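Local coordinates for serine-threonine phosphatase 2C (Toxoplasma gondii, PDB 2I44), which probably removes phosphate groups from phosphoserine and phosphothreonine of proteins, as a metal-dependent phosphatase of the PP2C family that binds calcium ions here, at residues 7-13 / 40-46; 209-213 / 238-243. All coordinates share one frame; numbering follows the deposited sequence.

Contact 1: 7-13 / 40-46; sequences PPTIHVP and FTLCPQL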
loop_
_atom_site.group_PDB
_atom_site.type_symbol
_atom_site.label_atom_id
_atom_site.label_comp_id
_atom_site.label_asym_id
_atom_site.label_seq_id
_atom_site.Cartn_x
_atom_site.Cartn_y
_atom_site.Cartn_z
ATOM N N PRO A 7 -7.218 -16.854 -6.925
ATOM C CA PRO A 7 -5.862 -17.353 -7.178
ATOM C C PRO A 7 -5.033 -17.372 -5.893
ATOM O O PRO A 7 -5.207 -16.522 -5.014
ATOM C CB PRO A 7 -5.307 -16.358 -8.191
ATOM C CG PRO A 7 -6.542 -15.835 -8.875
ATOM C CD PRO A 7 -7.487 -15.649 -7.725
ATOM N N PRO A 8 -4.120 -18.343 -5.769
ATOM C CA PRO A 8 -3.284 -18.436 -4.572
ATOM C C PRO A 8 -2.535 -17.139 -4.263
ATOM O O PRO A 8 -2.042 -16.464 -5.167
ATOM C CB PRO A 8 -2.346 -19.602 -4.895
ATOM C CG PRO A 8 -2.296 -19.601 -6.396
ATOM C CD PRO A 8 -3.725 -19.348 -6.767
ATOM N N THR A 9 -2.475 -16.791 -2.981
ATOM C CA THR A 9 -1.788 -15.588 -2.539
ATOM C C THR A 9 -0.746 -15.919 -1.478
ATOM O O THR A 9 -0.836 -16.941 -0.796
ATOM C CB THR A 9 -2.780 -14.540 -1.953
ATOM O OG1 THR A 9 -3.596 -15.151 -0.946
ATOM C CG2 THR A 9 -3.670 -13.972 -3.047
ATOM N N ILE A 10 0.249 -15.049 -1.349
ATOM C CA ILE A 10 1.298 -15.244 -0.364
ATOM C C ILE A 10 1.202 -14.166 0.713
ATOM O O ILE A 10 0.975 -12.993 0.410
ATOM C CB ILE A 10 2.683 -15.219 -1.042
ATOM C CG1 ILE A 10 2.780 -16.404 -2.012
ATOM C CG2 ILE A 10 3.790 -15.291 0.009
ATOM C CD1 ILE A 10 3.973 -16.372 -2.940
ATOM N N HIS A 11 1.367 -14.572 1.969
ATOM C CA HIS A 11 1.283 -13.641 3.090
ATOM C C HIS A 11 2.390 -13.860 4.119
ATOM O O HIS A 11 2.292 -13.396 5.254
ATOM C CB HIS A 11 -0.074 -13.773 3.776
ATOM C CG HIS A 11 -1.240 -13.560 2.863
ATOM N ND1 HIS A 11 -1.577 -12.322 2.360
ATOM C CD2 HIS A 11 -2.150 -14.429 2.364
ATOM C CE1 HIS A 11 -2.646 -12.439 1.593
ATOM N NE2 HIS A 11 -3.014 -13.707 1.579
ATOM N N VAL A 12 3.444 -14.557 3.720
ATOM C CA VAL A 12 4.566 -14.827 4.614
ATOM C C VAL A 12 5.834 -14.355 3.936
ATOM O O VAL A 12 5.848 -14.169 2.724
ATOM C CB VAL A 12 4.712 -16.345 4.909
ATOM C CG1 VAL A 12 3.523 -16.842 5.703
ATOM C CG2 VAL A 12 4.846 -17.125 3.594
ATOM N N PRO A 13 6.914 -14.147 4.710
ATOM C CA PRO A 13 8.186 -13.698 4.133
ATOM C C PRO A 13 8.535 -14.556 2.921
ATOM O O PRO A 13 8.392 -15.776 2.949
ATOM C CB PRO A 13 9.168 -13.883 5.285
ATOM C CG PRO A 13 8.321 -13.554 6.476
ATOM C CD PRO A 13 7.018 -14.274 6.176
ATOM N N PHE A 40 0.914 -7.995 4.387
ATOM C CA PHE A 40 1.189 -7.908 2.961
ATOM C C PHE A 40 0.556 -9.058 2.192
ATOM O O PHE A 40 0.202 -10.093 2.762
ATOM C CB PHE A 40 2.699 -7.876 2.726
ATOM C CG PHE A 40 3.437 -9.031 3.344
ATOM C CD1 PHE A 40 3.410 -10.289 2.753
ATOM C CD2 PHE A 40 4.171 -8.857 4.513
ATOM C CE1 PHE A 40 4.104 -11.355 3.310
ATOM C CE2 PHE A 40 4.870 -9.923 5.079
ATOM C CZ PHE A 40 4.836 -11.173 4.476
ATOM N N THR A 41 0.443 -8.871 0.884
ATOM C CA THR A 41 -0.179 -9.859 0.028
ATOM C C THR A 41 0.480 -9.847 -1.339
ATOM O O THR A 41 0.713 -8.789 -1.913
ATOM C CB THR A 41 -1.686 -9.549 -0.126
ATOM O OG1 THR A 41 -2.325 -9.644 1.155
ATOM C CG2 THR A 41 -2.346 -10.512 -1.116
ATOM N N LEU A 42 0.799 -11.031 -1.846
ATOM C CA LEU A 42 1.402 -11.152 -3.160
ATOM C C LEU A 42 0.719 -12.283 -3.918
ATOM O O LEU A 42 0.705 -13.424 -3.460
ATOM C CB LEU A 42 2.911 -11.425 -3.042
ATOM C CG LEU A 42 3.733 -11.339 -4.339
ATOM C CD1 LEU A 42 5.211 -11.276 -4.015
ATOM C CD2 LEU A 42 3.441 -12.526 -5.227
ATOM N N CYS A 43 0.137 -11.956 -5.067
ATOM C CA CYS A 43 -0.525 -12.956 -5.904
ATOM C C CYS A 43 0.289 -13.087 -7.198
ATOM O O CYS A 43 0.112 -12.312 -8.133
ATOM C CB CYS A 43 -1.956 -12.516 -6.218
ATOM S SG CYS A 43 -2.953 -13.783 -7.043
ATOM N N PRO A 44 1.191 -14.081 -7.263
ATOM C CA PRO A 44 2.048 -14.318 -8.433
ATOM C C PRO A 44 1.346 -14.502 -9.781
ATOM O O PRO A 44 1.833 -14.027 -10.808
ATOM C CB PRO A 44 2.872 -15.535 -8.013
ATOM C CG PRO A 44 1.942 -16.271 -7.119
ATOM C CD PRO A 44 1.338 -15.170 -6.282
ATOM N N GLN A 45 0.216 -15.199 -9.785
ATOM C CA GLN A 45 -0.541 -15.397 -11.022
ATOM C C GLN A 45 -1.970 -14.937 -10.769
ATOM O O GLN A 45 -2.810 -15.691 -10.283
ATOM C CB GLN A 45 -0.521 -16.869 -11.454
ATOM C CG GLN A 45 -1.480 -17.172 -12.598
ATOM C CD GLN A 45 -1.393 -18.608 -13.088
ATOM O OE1 GLN A 45 -0.481 -18.968 -13.835
ATOM N NE2 GLN A 45 -2.341 -19.435 -12.665
ATOM N N LEU A 46 -2.238 -13.683 -11.109
ATOM C CA LEU A 46 -3.548 -13.085 -10.886
ATOM C C LEU A 46 -4.617 -13.521 -11.890
ATOM O O LEU A 46 -5.795 -13.632 -11.540
ATOM C CB LEU A 46 -3.410 -11.559 -10.890
ATOM C CG LEU A 46 -4.617 -10.745 -10.439
ATOM C CD1 LEU A 46 -4.980 -11.095 -9.002
ATOM C CD2 LEU A 46 -4.286 -9.266 -10.565
HETATM O O HOH W 1 -1.471 -16.592 -7.773
HETATM O O HOH W 2 1.021 -10.558 5.913
#
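The imidazole of H11 meets strand 40-43 through its edge: ND1 donates to F40 O at 2.9 Å, with an N-H...O angle of 166°, in the carbonyl plane and on a lone pair. That oxygen lies only 7° out of the ring plane. From the neighbouring position, across CE1, NE2 makes a weak bond, 3.0 Å long, to T9 OG1; the ND1 bond is the one that fixes the turn of the imidazole, and NE2 adds little. F40 also uses its ring edge, where V12 C lies in plane, while water 2 sits over the centre of one face; this water joins H11 O to F40 N. A chi1 of 55°, with CG between the backbone N and the carbonyl carbon, brings CE1 to 3.3 Å from V12 N, and CZ reaches the ring of P13.

Between these rings and the pair P7 and P8, I10 and L42 form a single antiparallel bridge, a hydrogen-bonded pair: I10 N donates to L42 O at 2.7 Å and L42 N to I10 O at 3.0 Å. Farther along, P7 CB packs on C43 SG at 3.7 Å, and water 1 links P8 O to Q45 N.

The N-terminal arm thus adds a one-bridge extension along strand 38-43, whose T41 and C43 pair with G57 and F55 of strand 53-62. Helix 66-80 borders P7, T9 and H11 and takes the T41 hydroxyl bond through K72 O, while F40 and L42 pack against strands 22-29 and 313-320 of the other sheet in the PP2C sandwich.

Contact 2: 209-213 / 238-243; sequences IRGGD and LKMYGL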
loop_
_atom_site.group_PDB
_atom_site.type_symbol
_atom_site.label_atom_id
_atom_site.label_comp_id
_atom_site.label_asym_id
_atom_site.label_seq_id
_atom_site.Cartn_x
_atom_site.Cartn_y
_atom_site.Cartn_z
ATOM N N ILE A 209 -6.028 13.513 12.363
ATOM C CA ILE A 209 -7.409 13.673 11.943
ATOM C C ILE A 209 -8.148 13.224 13.194
ATOM O O ILE A 209 -7.888 12.144 13.721
ATOM C CB ILE A 209 -7.819 12.761 10.746
ATOM C CG1 ILE A 209 -9.354 12.786 10.598
ATOM C CG2 ILE A 209 -7.307 11.339 10.939
ATOM C CD1 ILE A 209 -9.897 12.169 9.287
ATOM N N ARG A 210 -9.047 14.060 13.688
ATOM C CA ARG A 210 -9.792 13.743 14.894
ATOM C C ARG A 210 -11.293 13.779 14.643
ATOM O O ARG A 210 -11.801 14.719 14.030
ATOM C CB ARG A 210 -9.416 14.737 15.994
ATOM C CG ARG A 210 -10.218 14.588 17.265
ATOM C CD ARG A 210 -9.793 15.608 18.307
ATOM N NE ARG A 210 -8.431 15.389 18.787
ATOM C CZ ARG A 210 -7.845 16.126 19.727
ATOM N NH1 ARG A 210 -8.504 17.131 20.286
ATOM N NH2 ARG A 210 -6.602 15.857 20.110
ATOM N N GLY A 211 -11.996 12.757 15.120
ATOM C CA GLY A 211 -13.440 12.694 14.939
ATOM C C GLY A 211 -14.192 13.786 15.683
ATOM O O GLY A 211 -13.670 14.385 16.626
ATOM N N GLY A 212 -15.427 14.042 15.263
ATOM C CA GLY A 212 -16.231 15.069 15.905
ATOM C C GLY A 212 -16.696 14.690 17.297
ATOM O O GLY A 212 -17.081 15.554 18.089
ATOM N N ASP A 213 -16.660 13.397 17.602
ATOM C CA ASP A 213 -17.094 12.904 18.902
ATOM C C ASP A 213 -15.917 12.640 19.840
ATOM O O ASP A 213 -16.101 12.162 20.960
ATOM C CB ASP A 213 -17.897 11.619 18.711
ATOM C CG ASP A 213 -17.088 10.523 18.045
ATOM O OD1 ASP A 213 -16.010 10.833 17.497
ATOM O OD2 ASP A 213 -17.529 9.357 18.064
ATOM N N LEU A 238 -14.216 6.931 12.207
ATOM C CA LEU A 238 -13.613 8.131 11.627
ATOM C C LEU A 238 -14.084 8.276 10.181
ATOM O O LEU A 238 -13.983 9.350 9.579
ATOM C CB LEU A 238 -12.082 8.053 11.661
ATOM C CG LEU A 238 -11.378 8.172 13.017
ATOM C CD1 LEU A 238 -9.881 8.002 12.827
ATOM C CD2 LEU A 238 -11.704 9.520 13.663
ATOM N N LYS A 239 -14.618 7.190 9.629
ATOM C CA LYS A 239 -15.088 7.184 8.245
ATOM C C LYS A 239 -16.218 8.185 7.990
ATOM O O LYS A 239 -16.499 8.530 6.837
ATOM C CB LYS A 239 -15.526 5.761 7.844
ATOM C CG LYS A 239 -14.743 5.155 6.652
ATOM C CD LYS A 239 -13.236 5.347 6.792
ATOM C CE LYS A 239 -12.435 4.775 5.613
ATOM N NZ LYS A 239 -12.119 3.313 5.745
HETATM N N MSE A 240 -16.864 8.660 9.053
HETATM C CA MSE A 240 -17.941 9.628 8.883
HETATM C C MSE A 240 -17.419 11.027 9.184
HETATM O O MSE A 240 -18.149 12.009 9.065
HETATM C CB MSE A 240 -19.141 9.302 9.797
HETATM C CG MSE A 240 -18.906 9.508 11.308
HETATM SE SE MSE A 240 -17.899 8.084 12.203
HETATM C CE MSE A 240 -19.373 6.883 12.593
ATOM N N TYR A 241 -16.148 11.118 9.562
ATOM C CA TYR A 241 -15.546 12.410 9.881
ATOM C C TYR A 241 -14.410 12.835 8.949
ATOM O O TYR A 241 -13.529 13.586 9.357
ATOM C CB TYR A 241 -15.027 12.396 11.318
ATOM C CG TYR A 241 -16.109 12.278 12.370
ATOM C CD1 TYR A 241 -17.084 13.267 12.512
ATOM C CD2 TYR A 241 -16.134 11.193 13.246
ATOM C CE1 TYR A 241 -18.060 13.178 13.507
ATOM C CE2 TYR A 241 -17.099 11.094 14.241
ATOM C CZ TYR A 241 -18.056 12.087 14.368
ATOM O OH TYR A 241 -18.989 11.983 15.367
ATOM N N GLY A 242 -14.416 12.362 7.709
ATOM C CA GLY A 242 -13.362 12.755 6.794
ATOM C C GLY A 242 -12.365 11.692 6.365
ATOM O O GLY A 242 -11.670 11.882 5.368
ATOM N N LEU A 243 -12.262 10.589 7.104
ATOM C CA LEU A 243 -11.332 9.525 6.712
ATOM C C LEU A 243 -11.933 8.871 5.456
ATOM O O LEU A 243 -13.009 8.276 5.509
ATOM C CB LEU A 243 -11.183 8.495 7.838
ATOM C CG LEU A 243 -10.099 7.415 7.711
ATOM C CD1 LEU A 243 -8.716 8.063 7.634
ATOM C CD2 LEU A 243 -10.176 6.465 8.903
#
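G211 and Y241 bring the two backbones to a CA-CA distance of 5.5 Å, where the end of strand 208-210 passes a type I turn running from L238 to Y241.

Across the interface the main work falls to the phenol ring of Y241, laid flat against the glycine backbone. G212 N stands 3.1 Å above the ring plane, over its centre, and G211 C lies over the same face. The CA of G212 adds a CH-pi contact, 3.9 Å from the centroid of the Y241 ring and 26° off the normal. The lack of a side chain at G212 above all, and also at G211, lets the ring come this close. Its opposite face carries CG of selenomethionine M240, offset toward the rim, so the ring is held between M240 and the facing segment 211-212.

At the phenol end the side chains of D213 and Y241 cross at about a right angle, with carboxylate and ring planes 42° apart and D213 OD1 3.4 Å from Y241 CE2. I209 closes the other end: its extended side chain (CG1 anti to the backbone N, chi1 168°) carries CD1 past G242 to 3.6 Å from L243 N. Between them L238 CD2 packs on G211 N at 3.6 Å. Within its own loop L238 O accepts twice, from Y241 N at 2.8 Å and L243 N at 3.3 Å, the donors arriving from opposite faces of its carbonyl plane.

I209, L238 and L243 all touch L227, forming a small apolar cluster with it. Strand 208-210 pairs with strand 196-198 through R210 and S196, and just beyond, D213 forms a salt bridge to R217 of helix 214-219. The contact thus packs the 238-243 loop against the end of strand 208-210 in this small two-stranded sheet.

How the contacts relate
From the N terminus, contact 1 comes first: it closes a loop of 26 residues that holds strands 14-15, 17-19 and 22-29, and so joins the N-terminal arm to strand 38-43. The chain then builds much of the sandwich and its helices before contact 2 closes a second loop, spanning helix 214-219 and strand 233-234. The two loops follow in series, neither nesting nor crossing. The two contacts lie on opposite sides of the chain's centre, their centres about 32 Å apart and their nearest atoms about 17 Å. Contact 1 belongs to the sandwich edge beside helix 66-80; contact 2 joins the end of strand 208-210 to the loop between strands 233-234 and 248-253.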